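Local coordinates for S-adenosylmethionine:tRNA ribosyltransferase-isomerase (Thermus thermophilus, PDB 1WDI), which probably transfers and isomerises the ribose of S-adenosylmethionine onto the preQ1 base of tRNA, giving epoxyqueuosine, at residues E203-T215 against E231-R245. Numbering follows the deposited sequence.
Sequences ELRFLTLHVGPGT and EPYAIPEEVAEAVNR
T208 and A234 hold two antiparallel strands together through a pair of backbone hydrogen bonds: T208 N to A234 O and A234 N to T208 O, both 2.7 Å. Past the non-hydrogen-bonded pair L209–Y233, H210 N donates to P232 O (2.9 Å); proline has no N-H to return a bond. Packing is tight here. L209, its CG swung anti to the backbone N (chi1 171°), lays CD1 across the chain of E231, 3.4 Å from E231 CG, while small A234 lets the H210 ring approach: H210 NE2 lies 3.5 Å from A234 CB, buried and without a polar partner in the model. P236 then ends the pairing and takes the N-cap position of helix 237-248, whose V239 sets CG2 3.4 Å from F206 O.

Toward the N-terminal end of strand 203-211, beside helix 237-248, the contact loosens and becomes wet. R205 bends at chi2 (-69°) and spreads its guanidinium over A242, whose CB lies over one face, toward the rim, 3.4 Å from R205 CZ. NE and NH2 both grip E203 OE1 in the guanidinium plane, and waters link the strand to E238, R245 and the carbonyl of A242. Replacing R205 by an alanine would probably strip E203 OE1 of both its N-H donors and leave A242 CB without its flat cover. E203 also has a salt bridge to R251. Strand 203-211, parallel to its other neighbour 57-73, thus forms an antiparallel pair inside a mixed sheet, the following helix set beside it.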
ATOM      1  N   GLU A 203     -10.270  13.647  10.611  1.00 21.14           N
ATOM      2  CA  GLU A 203     -10.498  13.599   9.178  1.00 21.01           C
ATOM      3  C   GLU A 203     -10.033  12.263   8.631  1.00 20.68           C
ATOM      4  O   GLU A 203      -9.005  11.730   9.055  1.00 21.12           O
ATOM      5  CB  GLU A 203      -9.746  14.733   8.478  1.00 21.53           C
ATOM      6  CG  GLU A 203     -10.240  16.114   8.836  1.00 22.19           C
ATOM      7  CD  GLU A 203      -9.638  17.192   7.959  1.00 22.66           C
ATOM      8  OE1 GLU A 203      -9.394  16.914   6.767  1.00 24.64           O
ATOM      9  OE2 GLU A 203      -9.427  18.319   8.454  1.00 23.68           O
ATOM     10  N   LEU A 204     -10.803  11.719   7.698  1.00 19.29           N
ATOM     11  CA  LEU A 204     -10.473  10.449   7.077  1.00 20.45           C
ATOM     12  C   LEU A 204     -10.301  10.746   5.590  1.00 22.74           C
ATOM     13  O   LEU A 204     -11.281  10.942   4.873  1.00 24.76           O
ATOM     14  CB  LEU A 204     -11.608   9.445   7.308  1.00 19.96           C
ATOM     15  CG  LEU A 204     -11.997   9.204   8.778  1.00 18.84           C
ATOM     16  CD1 LEU A 204     -13.167   8.232   8.837  1.00 16.38           C
ATOM     17  CD2 LEU A 204     -10.809   8.643   9.566  1.00 16.15           C
ATOM     18  N   ARG A 205      -9.051  10.801   5.138  1.00 23.40           N
ATOM     19  CA  ARG A 205      -8.753  11.114   3.739  1.00 23.42           C
ATOM     20  C   ARG A 205      -8.108   9.933   3.024  1.00 24.62           C
ATOM     21  O   ARG A 205      -7.283   9.225   3.608  1.00 25.39           O
ATOM     22  CB  ARG A 205      -7.816  12.321   3.670  1.00 22.45           C
ATOM     23  CG  ARG A 205      -8.306  13.542   4.429  1.00 21.05           C
ATOM     24  CD  ARG A 205      -9.535  14.166   3.779  1.00 21.00           C
ATOM     25  NE  ARG A 205      -9.925  15.391   4.467  1.00 19.93           N
ATOM     26  CZ  ARG A 205     -10.813  16.258   4.000  1.00 21.75           C
ATOM     27  NH1 ARG A 205     -11.409  16.036   2.835  1.00 18.89           N
ATOM     28  NH2 ARG A 205     -11.098  17.349   4.696  1.00 19.40           N
ATOM     29  N   PHE A 206      -8.468   9.732   1.756  1.00 23.72           N
ATOM     30  CA  PHE A 206      -7.928   8.617   0.988  1.00 22.19           C
ATOM     31  C   PHE A 206      -7.240   8.994  -0.330  1.00 23.48           C
ATOM     32  O   PHE A 206      -7.826   9.673  -1.181  1.00 20.98           O
ATOM     33  CB  PHE A 206      -9.041   7.607   0.668  1.00 24.36           C
ATOM     34  CG  PHE A 206      -9.728   7.035   1.885  1.00 26.55           C
ATOM     35  CD1 PHE A 206     -10.594   7.814   2.650  1.00 26.63           C
ATOM     36  CD2 PHE A 206      -9.519   5.712   2.255  1.00 25.04           C
ATOM     37  CE1 PHE A 206     -11.243   7.281   3.763  1.00 27.68           C
ATOM     38  CE2 PHE A 206     -10.162   5.166   3.369  1.00 27.50           C
ATOM     39  CZ  PHE A 206     -11.026   5.953   4.124  1.00 26.90           C
ATOM     40  N   LEU A 207      -5.992   8.562  -0.495  1.00 21.13           N
ATOM     41  CA  LEU A 207      -5.293   8.801  -1.752  1.00 22.60           C
ATOM     42  C   LEU A 207      -5.341   7.458  -2.481  1.00 24.86           C
ATOM     43  O   LEU A 207      -5.719   6.437  -1.891  1.00 23.79           O
ATOM     44  CB  LEU A 207      -3.848   9.264  -1.526  1.00 21.91           C
ATOM     45  CG  LEU A 207      -2.899   8.492  -0.605  1.00 20.94           C
ATOM     46  CD1 LEU A 207      -2.411   7.221  -1.277  1.00 23.05           C
ATOM     47  CD2 LEU A 207      -1.727   9.397  -0.268  1.00 22.12           C
ATOM     48  N   THR A 208      -4.958   7.450  -3.749  1.00 25.79           N
ATOM     49  CA  THR A 208      -5.027   6.231  -4.543  1.00 28.98           C
ATOM     50  C   THR A 208      -3.704   5.610  -4.968  1.00 30.08           C
ATOM     51  O   THR A 208      -2.827   6.288  -5.493  1.00 32.12           O
ATOM     52  CB  THR A 208      -5.842   6.481  -5.832  1.00 29.91           C
ATOM     53  OG1 THR A 208      -7.095   7.093  -5.501  1.00 33.17           O
ATOM     54  CG2 THR A 208      -6.095   5.182  -6.558  1.00 30.36           C
ATOM     55  N   LEU A 209      -3.572   4.308  -4.742  1.00 30.85           N
ATOM     56  CA  LEU A 209      -2.389   3.576  -5.170  1.00 32.48           C
ATOM     57  C   LEU A 209      -2.839   2.831  -6.428  1.00 31.89           C
ATOM     58  O   LEU A 209      -3.803   2.070  -6.381  1.00 32.53           O
ATOM     59  CB  LEU A 209      -1.948   2.558  -4.112  1.00 32.24           C
ATOM     60  CG  LEU A 209      -0.846   1.600  -4.586  1.00 34.17           C
ATOM     61  CD1 LEU A 209       0.422   2.389  -4.891  1.00 35.28           C
ATOM     62  CD2 LEU A 209      -0.574   0.541  -3.532  1.00 35.88           C
ATOM     63  N   HIS A 210      -2.170   3.062  -7.552  1.00 32.09           N
ATOM     64  CA  HIS A 210      -2.547   2.373  -8.786  1.00 33.70           C
ATOM     65  C   HIS A 210      -1.938   0.976  -8.826  1.00 33.37           C
ATOM     66  O   HIS A 210      -0.738   0.816  -8.624  1.00 34.22           O
ATOM     67  CB  HIS A 210      -2.080   3.154 -10.021  1.00 33.54           C
ATOM     68  CG  HIS A 210      -2.740   4.487 -10.181  1.00 34.40           C
ATOM     69  ND1 HIS A 210      -4.096   4.671 -10.026  1.00 36.11           N
ATOM     70  CD2 HIS A 210      -2.234   5.696 -10.519  1.00 35.24           C
ATOM     71  CE1 HIS A 210      -4.399   5.935 -10.263  1.00 35.08           C
ATOM     72  NE2 HIS A 210      -3.286   6.578 -10.565  1.00 36.95           N
ATOM     73  N   VAL A 211      -2.771  -0.029  -9.074  1.00 34.85           N
ATOM     74  CA  VAL A 211      -2.306  -1.411  -9.162  1.00 37.12           C
ATOM     75  C   VAL A 211      -2.968  -2.072 -10.362  1.00 38.41           C
ATOM     76  O   VAL A 211      -3.847  -1.487 -10.994  1.00 38.29           O
ATOM     77  CB  VAL A 211      -2.675  -2.238  -7.902  1.00 36.97           C
ATOM     78  CG1 VAL A 211      -2.191  -1.528  -6.644  1.00 38.11           C
ATOM     79  CG2 VAL A 211      -4.179  -2.480  -7.855  1.00 35.71           C
ATOM     80  N   GLY A 212      -2.550  -3.293 -10.672  1.00 41.18           N
ATOM     81  CA  GLY A 212      -3.140  -4.003 -11.792  1.00 43.24           C
ATOM     82  C   GLY A 212      -2.279  -4.027 -13.039  1.00 44.84           C
ATOM     83  O   GLY A 212      -1.275  -3.322 -13.116  1.00 44.31           O
ATOM     84  N   PRO A 213      -2.664  -4.832 -14.047  1.00 47.03           N
ATOM     85  CA  PRO A 213      -1.954  -4.984 -15.322  1.00 47.17           C
ATOM     86  C   PRO A 213      -1.596  -3.661 -15.992  1.00 47.40           C
ATOM     87  O   PRO A 213      -0.508  -3.512 -16.550  1.00 46.45           O
ATOM     88  CB  PRO A 213      -2.932  -5.803 -16.159  1.00 48.76           C
ATOM     89  CG  PRO A 213      -3.614  -6.648 -15.136  1.00 49.35           C
ATOM     90  CD  PRO A 213      -3.885  -5.655 -14.032  1.00 47.18           C
ATOM     91  N   GLY A 214      -2.519  -2.707 -15.934  1.00 47.69           N
ATOM     92  CA  GLY A 214      -2.296  -1.414 -16.551  1.00 49.71           C
ATOM     93  C   GLY A 214      -1.135  -0.600 -16.007  1.00 51.57           C
ATOM     94  O   GLY A 214      -0.864   0.489 -16.509  1.00 52.03           O
ATOM     95  N   THR A 215      -0.447  -1.108 -14.988  1.00 52.92           N
ATOM     96  CA  THR A 215       0.680  -0.384 -14.411  1.00 55.93           C
ATOM     97  C   THR A 215       2.017  -1.052 -14.717  1.00 58.46           C
ATOM     98  O   THR A 215       3.065  -0.411 -14.643  1.00 59.08           O
ATOM     99  CB  THR A 215       0.543  -0.247 -12.872  1.00 54.91           C
ATOM    100  OG1 THR A 215       0.606  -1.542 -12.262  1.00 53.80           O
ATOM    101  CG2 THR A 215      -0.781   0.414 -12.510  1.00 54.13           C
ATOM    102  N   GLU A 231       6.275   3.236  -7.373  1.00 47.32           N
ATOM    103  CA  GLU A 231       4.915   3.257  -6.852  1.00 42.96           C
ATOM    104  C   GLU A 231       4.076   4.340  -7.527  1.00 39.29           C
ATOM    105  O   GLU A 231       4.264   5.528  -7.269  1.00 36.02           O
ATOM    106  CB  GLU A 231       4.939   3.495  -5.337  1.00 44.17           C
ATOM    107  CG  GLU A 231       3.564   3.590  -4.680  1.00 44.04           C
ATOM    108  CD  GLU A 231       3.643   3.908  -3.191  1.00 46.02           C
ATOM    109  OE1 GLU A 231       4.352   3.179  -2.463  1.00 45.68           O
ATOM    110  OE2 GLU A 231       2.995   4.883  -2.749  1.00 43.09           O
ATOM    111  N   PRO A 232       3.155   3.941  -8.417  1.00 37.06           N
ATOM    112  CA  PRO A 232       2.293   4.898  -9.114  1.00 34.67           C
ATOM    113  C   PRO A 232       1.093   5.202  -8.219  1.00 31.77           C
ATOM    114  O   PRO A 232       0.464   4.289  -7.693  1.00 32.93           O
ATOM    115  CB  PRO A 232       1.912   4.149 -10.387  1.00 35.47           C
ATOM    116  CG  PRO A 232       1.800   2.733  -9.900  1.00 38.08           C
ATOM    117  CD  PRO A 232       3.009   2.586  -8.986  1.00 38.10           C
ATOM    118  N   TYR A 233       0.775   6.480  -8.046  1.00 28.32           N
ATOM    119  CA  TYR A 233      -0.333   6.865  -7.179  1.00 26.48           C
ATOM    120  C   TYR A 233      -1.054   8.104  -7.687  1.00 27.06           C
ATOM    121  O   TYR A 233      -0.590   8.784  -8.599  1.00 24.85           O
ATOM    122  CB  TYR A 233       0.200   7.158  -5.773  1.00 24.94           C
ATOM    123  CG  TYR A 233       1.176   8.314  -5.763  1.00 22.83           C
ATOM    124  CD1 TYR A 233       0.727   9.637  -5.757  1.00 23.58           C
ATOM    125  CD2 TYR A 233       2.551   8.086  -5.832  1.00 22.64           C
ATOM    126  CE1 TYR A 233       1.624  10.707  -5.826  1.00 23.08           C
ATOM    127  CE2 TYR A 233       3.454   9.140  -5.900  1.00 21.41           C
ATOM    128  CZ  TYR A 233       2.985  10.449  -5.897  1.00 23.68           C
ATOM    129  OH  TYR A 233       3.881  11.493  -5.962  1.00 21.76           O
ATOM    130  N   ALA A 234      -2.188   8.401  -7.067  1.00 26.31           N
ATOM    131  CA  ALA A 234      -2.960   9.577  -7.428  1.00 26.94           C
ATOM    132  C   ALA A 234      -3.496  10.194  -6.150  1.00 25.18           C
ATOM    133  O   ALA A 234      -4.033   9.495  -5.293  1.00 25.83           O
ATOM    134  CB  ALA A 234      -4.111   9.203  -8.363  1.00 26.36           C
ATOM    135  N   ILE A 235      -3.324  11.501  -6.013  1.00 25.54           N
ATOM    136  CA  ILE A 235      -3.818  12.200  -4.842  1.00 24.81           C
ATOM    137  C   ILE A 235      -4.971  13.113  -5.242  1.00 25.49           C
ATOM    138  O   ILE A 235      -4.784  14.073  -5.988  1.00 25.19           O
ATOM    139  CB  ILE A 235      -2.719  13.049  -4.187  1.00 25.47           C
ATOM    140  CG1 ILE A 235      -1.551  12.153  -3.760  1.00 25.75           C
ATOM    141  CG2 ILE A 235      -3.299  13.800  -2.994  1.00 25.59           C
ATOM    142  CD1 ILE A 235      -0.442  12.895  -3.079  1.00 27.46           C
ATOM    143  N   PRO A 236      -6.185  12.812  -4.755  1.00 24.94           N
ATOM    144  CA  PRO A 236      -7.371  13.616  -5.062  1.00 23.88           C
ATOM    145  C   PRO A 236      -7.164  15.067  -4.650  1.00 24.93           C
ATOM    146  O   PRO A 236      -6.464  15.358  -3.672  1.00 23.55           O
ATOM    147  CB  PRO A 236      -8.467  12.938  -4.237  1.00 24.23           C
ATOM    148  CG  PRO A 236      -8.035  11.505  -4.228  1.00 23.89           C
ATOM    149  CD  PRO A 236      -6.548  11.624  -3.960  1.00 23.79           C
ATOM    150  N   GLU A 237      -7.782  15.978  -5.391  1.00 23.95           N
ATOM    151  CA  GLU A 237      -7.668  17.400  -5.098  1.00 26.52           C
ATOM    152  C   GLU A 237      -8.085  17.736  -3.670  1.00 26.86           C
ATOM    153  O   GLU A 237      -7.427  18.531  -2.999  1.00 28.11           O
ATOM    154  CB  GLU A 237      -8.528  18.202  -6.071  1.00 28.94           C
ATOM    155  CG  GLU A 237      -8.185  17.983  -7.530  1.00 33.03           C
ATOM    156  CD  GLU A 237      -9.290  18.460  -8.443  1.00 36.19           C
ATOM    157  OE1 GLU A 237      -9.517  19.688  -8.522  1.00 37.94           O
ATOM    158  OE2 GLU A 237      -9.942  17.604  -9.070  1.00 39.55           O
ATOM    159  N   GLU A 238      -9.184  17.146  -3.209  1.00 27.75           N
ATOM    160  CA  GLU A 238      -9.672  17.409  -1.854  1.00 28.49           C
ATOM    161  C   GLU A 238      -8.670  16.942  -0.799  1.00 25.78           C
ATOM    162  O   GLU A 238      -8.561  17.540   0.269  1.00 26.92           O
ATOM    163  CB  GLU A 238     -11.023  16.713  -1.625  1.00 30.83           C
ATOM    164  CG  GLU A 238     -10.949  15.195  -1.649  1.00 36.49           C
ATOM    165  CD  GLU A 238     -12.318  14.530  -1.690  1.00 42.83           C
ATOM    166  OE1 GLU A 238     -13.083  14.639  -0.702  1.00 42.70           O
ATOM    167  OE2 GLU A 238     -12.627  13.891  -2.721  1.00 44.92           O
ATOM    168  N   VAL A 239      -7.948  15.866  -1.097  1.00 25.84           N
ATOM    169  CA  VAL A 239      -6.959  15.334  -0.163  1.00 25.11           C
ATOM    170  C   VAL A 239      -5.742  16.249  -0.096  1.00 24.39           C
ATOM    171  O   VAL A 239      -5.282  16.611   0.988  1.00 25.41           O
ATOM    172  CB  VAL A 239      -6.510  13.906  -0.569  1.00 25.18           C
ATOM    173  CG1 VAL A 239      -5.381  13.431   0.336  1.00 23.38           C
ATOM    174  CG2 VAL A 239      -7.693  12.952  -0.473  1.00 25.50           C
ATOM    175  N   ALA A 240      -5.219  16.630  -1.257  1.00 25.13           N
ATOM    176  CA  ALA A 240      -4.063  17.517  -1.294  1.00 23.34           C
ATOM    177  C   ALA A 240      -4.434  18.801  -0.560  1.00 23.48           C
ATOM    178  O   ALA A 240      -3.669  19.308   0.257  1.00 21.86           O
ATOM    179  CB  ALA A 240      -3.680  17.832  -2.734  1.00 22.23           C
ATOM    180  N   GLU A 241      -5.625  19.315  -0.847  1.00 22.52           N
ATOM    181  CA  GLU A 241      -6.080  20.544  -0.209  1.00 23.55           C
ATOM    182  C   GLU A 241      -6.218  20.394   1.309  1.00 21.39           C
ATOM    183  O   GLU A 241      -5.843  21.294   2.067  1.00 20.28           O
ATOM    184  CB  GLU A 241      -7.413  20.991  -0.826  1.00 26.68           C
ATOM    185  CG  GLU A 241      -8.015  22.230  -0.186  1.00 32.92           C
ATOM    186  CD  GLU A 241      -9.200  22.764  -0.962  1.00 38.02           C
ATOM    187  OE1 GLU A 241      -9.967  21.951  -1.519  1.00 43.50           O
ATOM    188  OE2 GLU A 241      -9.374  23.999  -1.009  1.00 43.68           O
ATOM    189  N   ALA A 242      -6.741  19.256   1.753  1.00 20.36           N
ATOM    190  CA  ALA A 242      -6.924  19.014   3.186  1.00 22.66           C
ATOM    191  C   ALA A 242      -5.593  18.879   3.932  1.00 22.36           C
ATOM    192  O   ALA A 242      -5.459  19.333   5.072  1.00 22.53           O
ATOM    193  CB  ALA A 242      -7.770  17.759   3.400  1.00 21.58           C
ATOM    194  N   VAL A 243      -4.613  18.255   3.290  1.00 23.00           N
ATOM    195  CA  VAL A 243      -3.301  18.071   3.904  1.00 24.89           C
ATOM    196  C   VAL A 243      -2.571  19.405   4.031  1.00 25.16           C
ATOM    197  O   VAL A 243      -1.982  19.708   5.073  1.00 25.37           O
ATOM    198  CB  VAL A 243      -2.432  17.084   3.082  1.00 24.64           C
ATOM    199  CG1 VAL A 243      -0.982  17.154   3.529  1.00 24.53           C
ATOM    200  CG2 VAL A 243      -2.963  15.662   3.262  1.00 25.81           C
ATOM    201  N   ASN A 244      -2.614  20.211   2.978  1.00 24.42           N
ATOM    202  CA  ASN A 244      -1.936  21.496   3.012  1.00 23.63           C
ATOM    203  C   ASN A 244      -2.584  22.473   3.980  1.00 22.93           C
ATOM    204  O   ASN A 244      -1.889  23.217   4.674  1.00 24.35           O
ATOM    205  CB  ASN A 244      -1.861  22.092   1.604  1.00 24.50           C
ATOM    206  CG  ASN A 244      -1.067  21.218   0.659  1.00 24.95           C
ATOM    207  OD1 ASN A 244      -0.078  20.603   1.061  1.00 25.30           O
ATOM    208  ND2 ASN A 244      -1.488  21.158  -0.602  1.00 23.26           N
ATOM    209  N   ARG A 245      -3.912  22.471   4.048  1.00 23.49           N
ATOM    210  CA  ARG A 245      -4.597  23.363   4.978  1.00 23.62           C
ATOM    211  C   ARG A 245      -4.274  22.928   6.414  1.00 22.86           C
ATOM    212  O   ARG A 245      -4.058  23.759   7.292  1.00 24.93           O
ATOM    213  CB  ARG A 245      -6.114  23.334   4.718  1.00 24.37           C
ATOM    214  CG  ARG A 245      -6.943  24.255   5.612  1.00 27.75           C
ATOM    215  CD  ARG A 245      -8.284  24.605   4.952  1.00 29.52           C
ATOM    216  NE  ARG A 245      -8.913  23.418   4.378  1.00 32.01           N
ATOM    217  CZ  ARG A 245      -9.586  22.508   5.075  1.00 31.17           C
ATOM    218  NH1 ARG A 245      -9.740  22.649   6.385  1.00 31.51           N
ATOM    219  NH2 ARG A 245     -10.073  21.435   4.466  1.00 28.04           N
TER
HETATM  220  O   HOH W   1      -7.728  19.565   6.572  1.00 21.33           O
HETATM  221  O   HOH W   2     -11.033  19.928   6.748  1.00 30.31           O
HETATM  222  O   HOH W   3     -11.827  13.663   1.413  1.00 35.05           O